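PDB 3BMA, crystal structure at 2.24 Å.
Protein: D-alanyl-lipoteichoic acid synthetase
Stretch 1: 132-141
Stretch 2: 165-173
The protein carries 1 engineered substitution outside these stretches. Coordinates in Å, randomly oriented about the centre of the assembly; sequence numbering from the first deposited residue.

Stretch 1 (132-141) SFLKHQSGDQ
Stretch 2 165-173: KLASKEELS

Two helix ends and the loops that follow them meet within one chain of D-alanyl-lipoteichoic acid synthetase. In stretch 1 a helix that begins earlier in the chain runs from Ser132 through His136. Its last turn is held by His136 N to Ser132 O (3.0 Å) and a weak bond from Gln137 N to Phe133 O (3.0 Å). Gln137 leaves helical geometry at phi/psi -66/144, Ser138 follows at -112/13, and Gly139 turns at 74/13, a positive phi that by itself favours glycine. Asp140 (-87/-161, chi1 p, chi2 5°) is the N-cap of the next helix, its side chain capping a backbone N just past the stretch; Gln141 (-73/-31) enters that helix. In stretch 2 the incoming helix covers Lys165 to Ala167. Ser168 (-94/15) departs from it and Lys169 takes a positive phi (59/17), a turn closed by Glu170 N to Lys165 O at 2.8 Å and weakly by Lys169 N to Leu166 O at 3.4 Å. The chain doubles back here: Glu170, Glu171 and Leu172 are extended (phi near -75 to -80, psi 138 to 151) and run broadly against the incoming helix, and Ser173 (-85/176, chi1 p) caps the next helix. The nearest CA pair across the stretches, Gly139 CA and Leu166 CA at 7.1 Å, sets the register.

No hydrogen bond crosses between the stretches, which together bury 305 Å². Leu166 (chi1 m, chi2 t) is the centre of the contact, its CA-to-CB bond directed toward stretch 1. Its CD1 lies 3.8 Å from Leu134 CD2 and 3.9 Å from Phe133 CE1, so one methyl serves two apolar neighbours; it meets the Phe133 ring obliquely. Phe133 (chi1 t, chi2 -113°) and Leu134 (m, t) both leave the backbone sideways, but their ends come nearer.

Gln137, with its CA-to-CB bond toward stretch 2 (chi1 p, chi2 p, chi3 29°), lays its amide against leucine methyls: OE1 is 3.3 Å from Leu166 CD2, and NE2 is 3.5 Å from Leu172 CD1. Leu172 is m, t. These are van der Waals contacts of a polar group with carbon; OE1 also accepts a weak bond from Gly139 N (3.0 Å, 123°).

Lys169 (m, m, t, t) starts sideways and brings NZ to 3.5 Å from Gln141 OE1 (Gln141 t, p, chi3 38°) and 3.9 Å from Asp140 O. These approaches place the charge near oxygens without forming hydrogen bonds. Within stretch 1, His136 (chi1 m, chi2 105°), which does not touch stretch 2, donates from ND1 to Ser132 O at 2.9 Å.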

# COMPACT_ATOMS: atom_id res chain seq x y z
N SER C 132 12.22 9.89 -10.37
CA SER C 132 11.95 10.06 -11.81
C SER C 132 12.68 9.02 -12.64
O SER C 132 12.14 8.52 -13.63
CB SER C 132 12.37 11.45 -12.28
OG SER C 132 11.63 12.45 -11.62
N PHE C 133 13.92 8.73 -12.25
CA PHE C 133 14.72 7.68 -12.88
C PHE C 133 14.05 6.32 -12.73
O PHE C 133 13.91 5.59 -13.70
CB PHE C 133 16.15 7.68 -12.33
CG PHE C 133 16.94 6.45 -12.68
CD1 PHE C 133 17.32 5.54 -11.69
CD2 PHE C 133 17.32 6.20 -14.00
CE1 PHE C 133 18.04 4.40 -12.02
CE2 PHE C 133 18.05 5.06 -14.33
CZ PHE C 133 18.41 4.16 -13.34
N LEU C 134 13.63 5.98 -11.51
CA LEU C 134 13.01 4.68 -11.22
C LEU C 134 11.63 4.54 -11.85
O LEU C 134 11.20 3.43 -12.16
CB LEU C 134 12.94 4.43 -9.71
CG LEU C 134 14.22 4.35 -8.87
CD1 LEU C 134 13.91 4.50 -7.39
CD2 LEU C 134 14.98 3.06 -9.12
N LYS C 135 10.93 5.66 -12.03
CA LYS C 135 9.62 5.65 -12.68
C LYS C 135 9.73 5.44 -14.19
O LYS C 135 8.97 4.66 -14.77
CB LYS C 135 8.85 6.94 -12.38
CG LYS C 135 7.38 6.88 -12.77
CD LYS C 135 6.79 8.28 -12.91
CE LYS C 135 5.43 8.24 -13.58
NZ LYS C 135 4.82 9.59 -13.71
N HIS C 136 10.67 6.14 -14.81
CA HIS C 136 10.76 6.18 -16.28
C HIS C 136 11.73 5.18 -16.88
O HIS C 136 11.87 5.12 -18.11
CB HIS C 136 11.10 7.59 -16.76
CG HIS C 136 10.03 8.59 -16.47
ND1 HIS C 136 10.14 9.53 -15.47
CD2 HIS C 136 8.81 8.77 -17.02
CE1 HIS C 136 9.04 10.26 -15.43
NE2 HIS C 136 8.21 9.82 -16.36
N GLN C 137 12.41 4.39 -16.05
CA GLN C 137 13.30 3.35 -16.54
C GLN C 137 12.51 2.27 -17.26
O GLN C 137 11.39 1.94 -16.87
CB GLN C 137 14.19 2.78 -15.42
CG GLN C 137 13.46 2.17 -14.23
CD GLN C 137 13.07 0.72 -14.45
OE1 GLN C 137 13.73 -0.01 -15.19
NE2 GLN C 137 11.98 0.30 -13.81
N SER C 138 13.09 1.73 -18.33
CA SER C 138 12.40 0.74 -19.15
C SER C 138 13.03 -0.65 -19.05
O SER C 138 12.72 -1.52 -19.86
CB SER C 138 12.33 1.22 -20.60
OG SER C 138 13.62 1.45 -21.14
N GLY C 139 13.90 -0.84 -18.06
CA GLY C 139 14.52 -2.14 -17.79
C GLY C 139 15.59 -2.56 -18.78
O GLY C 139 16.02 -3.72 -18.80
N ASP C 140 16.04 -1.61 -19.60
CA ASP C 140 17.01 -1.88 -20.65
C ASP C 140 18.47 -1.77 -20.16
O ASP C 140 18.73 -1.83 -18.96
CB ASP C 140 16.75 -0.95 -21.85
CG ASP C 140 16.73 0.53 -21.47
OD1 ASP C 140 17.00 0.89 -20.30
OD2 ASP C 140 16.44 1.35 -22.37
N GLN C 141 19.39 -1.61 -21.11
CA GLN C 141 20.81 -1.44 -20.81
C GLN C 141 21.11 -0.06 -20.24
O GLN C 141 22.03 0.11 -19.45
CB GLN C 141 21.64 -1.69 -22.08
CG GLN C 141 23.15 -1.87 -21.86
CD GLN C 141 23.51 -3.11 -21.07
OE1 GLN C 141 22.89 -4.17 -21.22
NE2 GLN C 141 24.52 -2.99 -20.22
N LYS C 165 18.54 -3.83 -7.77
CA LYS C 165 17.76 -4.70 -8.66
C LYS C 165 17.94 -4.31 -10.13
O LYS C 165 18.11 -5.18 -10.99
CB LYS C 165 16.27 -4.68 -8.30
CG LYS C 165 15.89 -5.62 -7.18
CD LYS C 165 14.38 -5.82 -7.11
CE LYS C 165 14.01 -6.83 -6.03
NZ LYS C 165 12.55 -7.17 -6.03
N LEU C 166 17.91 -3.01 -10.39
CA LEU C 166 18.14 -2.49 -11.74
C LEU C 166 19.57 -2.73 -12.22
O LEU C 166 19.79 -3.05 -13.38
CB LEU C 166 17.80 -1.00 -11.80
CG LEU C 166 16.34 -0.57 -11.70
CD1 LEU C 166 16.22 0.91 -11.97
CD2 LEU C 166 15.47 -1.35 -12.67
N ALA C 167 20.53 -2.58 -11.30
CA ALA C 167 21.95 -2.81 -11.60
C ALA C 167 22.27 -4.27 -11.91
O ALA C 167 23.15 -4.55 -12.72
CB ALA C 167 22.81 -2.32 -10.45
N SER C 168 21.55 -5.19 -11.28
CA SER C 168 21.78 -6.62 -11.44
C SER C 168 20.91 -7.28 -12.51
O SER C 168 20.81 -8.51 -12.55
CB SER C 168 21.59 -7.34 -10.10
OG SER C 168 22.53 -6.89 -9.14
N LYS C 169 20.28 -6.46 -13.36
CA LYS C 169 19.33 -6.91 -14.40
C LYS C 169 18.09 -7.66 -13.87
O LYS C 169 17.40 -8.34 -14.64
CB LYS C 169 20.03 -7.73 -15.51
CG LYS C 169 20.80 -6.92 -16.54
CD LYS C 169 19.90 -6.42 -17.67
CE LYS C 169 20.72 -5.82 -18.81
NZ LYS C 169 19.87 -5.44 -19.97
N GLU C 170 17.82 -7.52 -12.58
CA GLU C 170 16.67 -8.16 -11.95
C GLU C 170 15.41 -7.36 -12.24
O GLU C 170 15.44 -6.13 -12.32
CB GLU C 170 16.85 -8.26 -10.44
CG GLU C 170 17.85 -9.31 -9.98
CD GLU C 170 18.05 -9.30 -8.48
OE1 GLU C 170 17.05 -9.20 -7.74
OE2 GLU C 170 19.21 -9.39 -8.03
N GLU C 171 14.30 -8.08 -12.41
CA GLU C 171 13.00 -7.45 -12.59
C GLU C 171 12.46 -6.98 -11.25
O GLU C 171 12.57 -7.68 -10.25
CB GLU C 171 12.02 -8.43 -13.23
CG GLU C 171 12.17 -8.57 -14.74
CD GLU C 171 10.95 -9.18 -15.39
OE1 GLU C 171 10.16 -9.85 -14.69
OE2 GLU C 171 10.77 -8.99 -16.62
N LEU C 172 11.87 -5.79 -11.26
CA LEU C 172 11.20 -5.25 -10.08
C LEU C 172 9.88 -5.97 -9.86
O LEU C 172 9.27 -6.47 -10.81
CB LEU C 172 10.98 -3.74 -10.21
CG LEU C 172 12.21 -2.84 -10.29
CD1 LEU C 172 11.85 -1.48 -10.83
CD2 LEU C 172 12.91 -2.71 -8.96
N SER C 173 9.46 -6.05 -8.60
CA SER C 173 8.21 -6.72 -8.27
C SER C 173 7.02 -5.77 -8.42
O SER C 173 7.19 -4.59 -8.73
CB SER C 173 8.28 -7.31 -6.85
OG SER C 173 8.10 -6.32 -5.87